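Local structure of putative pterin-4-alpha-carbinolamine dehydratase (Brucella melitensis, 3JST) at residues E61-A65 with Y66-D70. The protein probably catalyses the dehydration of 4a-hydroxytetrahydrobiopterin to 6,7-dihydrobiopterin. Sequence-based numbering, arbitrary orientation.
Sequences EWFNA and YNRVD
A beta hairpin with a two-residue loop joins strands 61-65 and 68-73, its type II' turn running from Ala65 to Arg68 with Tyr66 and Asn67 at the corners. Ala65 and Arg68 close the turn as a hydrogen-bonded antiparallel pair, Ala65 N giving to Arg68 O at 3.0 Å and Arg68 N returning to Ala65 O at 3.1 Å. Two residues from the turn along each strand, Phe63 and Asp70 pair in the same way, Phe63 N to Asp70 O and Asp70 N to Phe63 O both measuring 2.8 Å. Asn64, opposite Val69 in the non-hydrogen-bonded pair between them, reaches over the turn: with CG anti to its backbone N (chi1 164°), ND2 gives to both Arg68 O and Tyr66 O, each at 2.9 Å. ND2 stands above both carbonyl planes; Tyr66 O lies in the Asn64 amide plane with the straighter bond (155°), whereas Arg68 O is tilted from it and takes a more bent one. Arg68 O is thus gripped by two donors, and the two bonds fix the rotation of the Asn64 amide. Within the chain, strand 61-65 is an outermost strand of the four-stranded antiparallel sheet, and helix 39-56 packs against Trp62 on the Asn64 and Val69 face. On the other face, the Arg68 guanidinium lays one side over Ala65 CB, NH2 coming within 3.6 Å, while NH1 sits at the Phe63 ring edge. Asp70 extends alongside the same ring, OD2 3.5 Å from Phe63 CD2 and the carboxylate turned only 13° from the ring plane; its OD1 is hydrogen-bonded to Ser33 OG.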
loop_
_atom_site.group_PDB
_atom_site.type_symbol
_atom_site.label_atom_id
_atom_site.label_comp_id
_atom_site.label_asym_id
_atom_site.label_seq_id
_atom_site.Cartn_x
_atom_site.Cartn_y
_atom_site.Cartn_z
ATOM N N GLU A 61 0.369 0.332 -7.325
ATOM C CA GLU A 61 -0.040 -0.630 -8.337
ATOM C C GLU A 61 -1.237 -1.358 -7.740
ATOM O O GLU A 61 -1.116 -1.994 -6.687
ATOM C CB GLU A 61 1.083 -1.612 -8.669
ATOM C CG GLU A 61 2.243 -0.977 -9.433
ATOM C CD GLU A 61 3.343 -1.967 -9.795
ATOM O OE1 GLU A 61 3.220 -3.169 -9.471
ATOM O OE2 GLU A 61 4.345 -1.535 -10.405
ATOM N N TRP A 62 -2.397 -1.258 -8.381
ATOM C CA TRP A 62 -3.595 -1.866 -7.806
ATOM C C TRP A 62 -4.599 -2.404 -8.817
ATOM O O TRP A 62 -4.717 -1.906 -9.930
ATOM C CB TRP A 62 -4.272 -0.935 -6.778
ATOM C CG TRP A 62 -4.658 0.445 -7.233
ATOM C CD1 TRP A 62 -4.435 1.022 -8.457
ATOM C CD2 TRP A 62 -5.306 1.450 -6.433
ATOM N NE1 TRP A 62 -4.923 2.308 -8.470
ATOM C CE2 TRP A 62 -5.460 2.596 -7.241
ATOM C CE3 TRP A 62 -5.782 1.485 -5.112
ATOM C CZ2 TRP A 62 -6.070 3.766 -6.774
ATOM C CZ3 TRP A 62 -6.387 2.651 -4.647
ATOM C CH2 TRP A 62 -6.525 3.774 -5.480
ATOM N N PHE A 63 -5.291 -3.459 -8.391
ATOM C CA PHE A 63 -6.241 -4.193 -9.214
ATOM C C PHE A 63 -7.568 -4.190 -8.478
ATOM O O PHE A 63 -7.597 -4.393 -7.261
ATOM C CB PHE A 63 -5.750 -5.636 -9.409
ATOM C CG PHE A 63 -6.769 -6.557 -10.038
ATOM C CD1 PHE A 63 -6.912 -6.622 -11.417
ATOM C CD2 PHE A 63 -7.580 -7.368 -9.245
ATOM C CE1 PHE A 63 -7.850 -7.476 -11.997
ATOM C CE2 PHE A 63 -8.518 -8.227 -9.817
ATOM C CZ PHE A 63 -8.653 -8.281 -11.192
ATOM N N ASN A 64 -8.654 -3.959 -9.210
ATOM C CA ASN A 64 -10.002 -4.039 -8.646
ATOM C C ASN A 64 -10.891 -4.943 -9.496
ATOM O O ASN A 64 -10.811 -4.936 -10.723
ATOM C CB ASN A 64 -10.609 -2.633 -8.503
ATOM C CG ASN A 64 -12.118 -2.650 -8.296
ATOM O OD1 ASN A 64 -12.867 -2.231 -9.172
ATOM N ND2 ASN A 64 -12.567 -3.135 -7.138
ATOM N N ALA A 65 -11.704 -5.745 -8.819
ATOM C CA ALA A 65 -12.735 -6.557 -9.451
ATOM C C ALA A 65 -13.924 -6.580 -8.499
ATOM O O ALA A 65 -13.876 -7.241 -7.467
ATOM C CB ALA A 65 -12.229 -7.969 -9.712
ATOM N N TYR A 66 -14.967 -5.825 -8.838
ATOM C CA TYR A 66 -16.129 -5.636 -7.968
ATOM C C TYR A 66 -15.699 -5.181 -6.559
ATOM O O TYR A 66 -15.259 -4.042 -6.397
ATOM C CB TYR A 66 -17.019 -6.896 -7.955
ATOM C CG TYR A 66 -18.338 -6.711 -7.221
ATOM C CD1 TYR A 66 -19.259 -5.761 -7.645
ATOM C CD2 TYR A 66 -18.660 -7.479 -6.105
ATOM C CE1 TYR A 66 -20.458 -5.570 -6.976
ATOM C CE2 TYR A 66 -19.864 -7.298 -5.429
ATOM C CZ TYR A 66 -20.757 -6.342 -5.870
ATOM O OH TYR A 66 -21.956 -6.156 -5.216
ATOM N N ASN A 67 -15.770 -6.063 -5.562
ATOM C CA ASN A 67 -15.512 -5.669 -4.173
ATOM C C ASN A 67 -14.088 -5.936 -3.678
ATOM O O ASN A 67 -13.776 -5.676 -2.509
ATOM C CB ASN A 67 -16.521 -6.348 -3.240
ATOM C CG ASN A 67 -16.402 -7.863 -3.244
ATOM O OD1 ASN A 67 -15.892 -8.461 -4.195
ATOM N ND2 ASN A 67 -16.883 -8.493 -2.180
ATOM N N ARG A 68 -13.231 -6.452 -4.558
ATOM C CA ARG A 68 -11.841 -6.751 -4.206
ATOM C C ARG A 68 -10.915 -5.675 -4.731
ATOM O O ARG A 68 -11.025 -5.282 -5.891
ATOM C CB ARG A 68 -11.408 -8.096 -4.795
ATOM C CG ARG A 68 -12.111 -9.291 -4.186
ATOM C CD ARG A 68 -11.646 -10.604 -4.805
ATOM N NE ARG A 68 -12.341 -10.908 -6.061
ATOM C CZ ARG A 68 -11.781 -10.979 -7.272
ATOM N NH1 ARG A 68 -10.478 -10.773 -7.456
ATOM N NH2 ARG A 68 -12.541 -11.279 -8.324
ATOM N N VAL A 69 -9.999 -5.210 -3.881
ATOM C CA VAL A 69 -8.909 -4.345 -4.318
ATOM C C VAL A 69 -7.575 -4.913 -3.832
ATOM O O VAL A 69 -7.350 -5.021 -2.624
ATOM C CB VAL A 69 -9.046 -2.893 -3.797
ATOM C CG1 VAL A 69 -8.028 -1.998 -4.491
ATOM C CG2 VAL A 69 -10.460 -2.372 -4.002
ATOM N N ASP A 70 -6.714 -5.295 -4.776
ATOM C CA ASP A 70 -5.377 -5.785 -4.462
ATOM C C ASP A 70 -4.383 -4.667 -4.704
ATOM O O ASP A 70 -4.339 -4.110 -5.796
ATOM C CB ASP A 70 -5.016 -6.983 -5.346
ATOM C CG ASP A 70 -6.011 -8.116 -5.225
ATOM O OD1 ASP A 70 -6.491 -8.370 -4.104
ATOM O OD2 ASP A 70 -6.323 -8.740 -6.259
#